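Local atomic coordinates of putative oxidoreductase FAD-binding subunit (Sulfolobus tokodaii, PDB entry 4ZOH), a protein that probably serves as the FAD-binding subunit of a molybdopterin-dependent oxidoreductase, passing electrons through its bound flavin. Residues E245-T250 against Y259-V264. Residues are numbered along the deposited sequence; the frame is centred on the assembly and turned at random.
Sequences ESANPT and YKKKMV
A247 and P249 run past the flank of a helix turn at K260 and K261, the CA atoms of A247 and K261 coming within 6.0 Å of each other. Residues 245-250 belong to the loop after helix 233-243, whereas 259-264 is regular helix; with no strand pairing, the loop meets the helix through apolar packing and through lysines bonded to its carbonyls. Alternate loop residues, A247 and P249, aim their CB atoms at the helix while N248 between them turns away. The methyl of A247 meets V264 CG2 at 3.8 Å. P249 lays CB and CG against the aliphatic root of K260, its CB 3.8 Å from K260 CB, the two side chains lying alongside with opposed headings. Extended beyond CG, the K260 chain carries its ammonium to T250, where NZ donates to T250 O at 2.8 Å, nearly in line with the carbonyl (C=O...N 161°). K260 thus exemplifies a long lysine that packs through its methylenes and bonds through its ammonium. A water accepts from both K260 NZ and T250 N. A methionine in place of K260 would probably leave T250 O without its ammonium donor and this water without its link to the helix. K261 departs with CG anti to its backbone N (chi1 -160°) and bends at its last torsion, bringing NZ to A247 O in a weak bond of 3.4 Å; NZ also donates to M244 O, just past helix 233-243. Loop residue V212 touches A247, P249 and V264, while V264 also seats helix 257-276 on V189 and L209, in strands 189-198 and 201-210 of the four-stranded antiparallel sheet.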
loop_
_atom_site.group_PDB
_atom_site.type_symbol
_atom_site.label_atom_id
_atom_site.label_comp_id
_atom_site.label_asym_id
_atom_site.label_seq_id
_atom_site.Cartn_x
_atom_site.Cartn_y
_atom_site.Cartn_z
ATOM N N GLU B 245 61.872 -11.742 4.371
ATOM C CA GLU B 245 62.225 -13.126 4.670
ATOM C C GLU B 245 61.138 -13.803 5.449
ATOM O O GLU B 245 60.978 -15.026 5.326
ATOM C CB GLU B 245 63.533 -13.248 5.453
ATOM C CG GLU B 245 64.734 -12.652 4.738
ATOM C CD GLU B 245 65.962 -12.529 5.625
ATOM O OE1 GLU B 245 66.012 -13.170 6.706
ATOM O OE2 GLU B 245 66.882 -11.784 5.233
ATOM N N SER B 246 60.394 -13.047 6.258
ATOM C CA SER B 246 59.310 -13.672 7.063
ATOM C C SER B 246 57.939 -13.742 6.349
ATOM O O SER B 246 56.999 -14.288 6.912
ATOM C CB SER B 246 59.165 -13.030 8.437
ATOM O OG SER B 246 60.431 -12.719 8.955
ATOM N N ALA B 247 57.837 -13.196 5.122
ATOM C CA ALA B 247 56.540 -13.116 4.392
ATOM C C ALA B 247 56.370 -14.288 3.450
ATOM O O ALA B 247 57.186 -14.464 2.556
ATOM C CB ALA B 247 56.400 -11.798 3.623
ATOM N N ASN B 248 55.320 -15.079 3.644
ATOM C CA ASN B 248 54.952 -16.165 2.723
ATOM C C ASN B 248 53.549 -15.904 2.106
ATOM O O ASN B 248 52.641 -16.696 2.320
ATOM C CB ASN B 248 55.042 -17.508 3.508
ATOM C CG ASN B 248 54.854 -18.746 2.643
ATOM O OD1 ASN B 248 54.888 -18.704 1.412
ATOM N ND2 ASN B 248 54.656 -19.874 3.304
ATOM N N PRO B 249 53.354 -14.770 1.369
ATOM C CA PRO B 249 51.996 -14.367 0.958
ATOM C C PRO B 249 51.372 -15.156 -0.224
ATOM O O PRO B 249 52.044 -15.975 -0.808
ATOM C CB PRO B 249 52.176 -12.903 0.583
ATOM C CG PRO B 249 53.561 -12.852 0.037
ATOM C CD PRO B 249 54.362 -13.820 0.845
ATOM N N THR B 250 50.108 -14.841 -0.563
ATOM C CA THR B 250 49.227 -15.600 -1.436
ATOM C C THR B 250 48.727 -14.636 -2.487
ATOM O O THR B 250 48.402 -13.497 -2.155
ATOM C CB THR B 250 48.094 -16.204 -0.573
ATOM O OG1 THR B 250 48.691 -17.027 0.425
ATOM C CG2 THR B 250 47.121 -17.058 -1.354
ATOM N N TYR B 259 54.053 -8.926 -5.257
ATOM C CA TYR B 259 53.799 -7.547 -4.921
ATOM C C TYR B 259 53.713 -7.361 -3.400
ATOM O O TYR B 259 54.275 -6.401 -2.874
ATOM C CB TYR B 259 52.549 -7.020 -5.614
ATOM C CG TYR B 259 52.005 -5.765 -4.974
ATOM C CD1 TYR B 259 52.545 -4.484 -5.307
ATOM C CD2 TYR B 259 50.948 -5.836 -4.023
ATOM C CE1 TYR B 259 52.016 -3.319 -4.749
ATOM C CE2 TYR B 259 50.420 -4.676 -3.441
ATOM C CZ TYR B 259 50.957 -3.430 -3.791
ATOM O OH TYR B 259 50.477 -2.305 -3.229
ATOM N N LYS B 260 53.059 -8.311 -2.737
ATOM C CA LYS B 260 52.834 -8.286 -1.319
ATOM C C LYS B 260 54.156 -8.378 -0.553
ATOM O O LYS B 260 54.342 -7.666 0.434
ATOM C CB LYS B 260 51.907 -9.432 -0.913
ATOM C CG LYS B 260 50.420 -9.154 -1.161
ATOM C CD LYS B 260 49.651 -10.431 -0.985
ATOM C CE LYS B 260 48.200 -10.298 -1.403
ATOM N NZ LYS B 260 47.511 -11.381 -0.641
ATOM N N LYS B 261 55.031 -9.294 -0.987
ATOM C CA LYS B 261 56.354 -9.498 -0.396
ATOM C C LYS B 261 57.142 -8.177 -0.500
ATOM O O LYS B 261 57.641 -7.699 0.490
ATOM C CB LYS B 261 57.066 -10.632 -1.123
ATOM C CG LYS B 261 58.188 -11.249 -0.339
ATOM C CD LYS B 261 59.051 -12.094 -1.260
ATOM C CE LYS B 261 60.194 -12.782 -0.504
ATOM N NZ LYS B 261 59.741 -13.940 0.315
ATOM N N LYS B 262 57.168 -7.571 -1.686
ATOM C CA LYS B 262 57.751 -6.254 -1.900
ATOM C C LYS B 262 57.140 -5.206 -0.995
ATOM O O LYS B 262 57.881 -4.418 -0.377
ATOM C CB LYS B 262 57.692 -5.818 -3.373
ATOM C CG LYS B 262 58.563 -6.663 -4.324
ATOM C CD LYS B 262 58.339 -6.368 -5.811
ATOM C CE LYS B 262 58.802 -4.949 -6.177
ATOM N NZ LYS B 262 58.375 -4.484 -7.535
ATOM N N MET B 263 55.811 -5.233 -0.836
ATOM C CA MET B 263 55.174 -4.295 0.093
ATOM C C MET B 263 55.572 -4.487 1.542
ATOM O O MET B 263 55.514 -3.517 2.302
ATOM C CB MET B 263 53.645 -4.235 -0.075
ATOM C CG MET B 263 53.320 -3.723 -1.461
ATOM S SD MET B 263 53.923 -2.092 -1.875
ATOM C CE MET B 263 55.339 -2.352 -2.994
ATOM N N VAL B 264 56.006 -5.691 1.937
ATOM C CA VAL B 264 56.475 -5.859 3.314
ATOM C C VAL B 264 57.674 -4.906 3.572
ATOM O O VAL B 264 57.744 -4.204 4.620
ATOM C CB VAL B 264 56.782 -7.312 3.643
ATOM C CG1 VAL B 264 57.599 -7.453 4.923
ATOM C CG2 VAL B 264 55.480 -8.070 3.776
HETATM O O HOH W 1 48.709 -13.065 1.491
#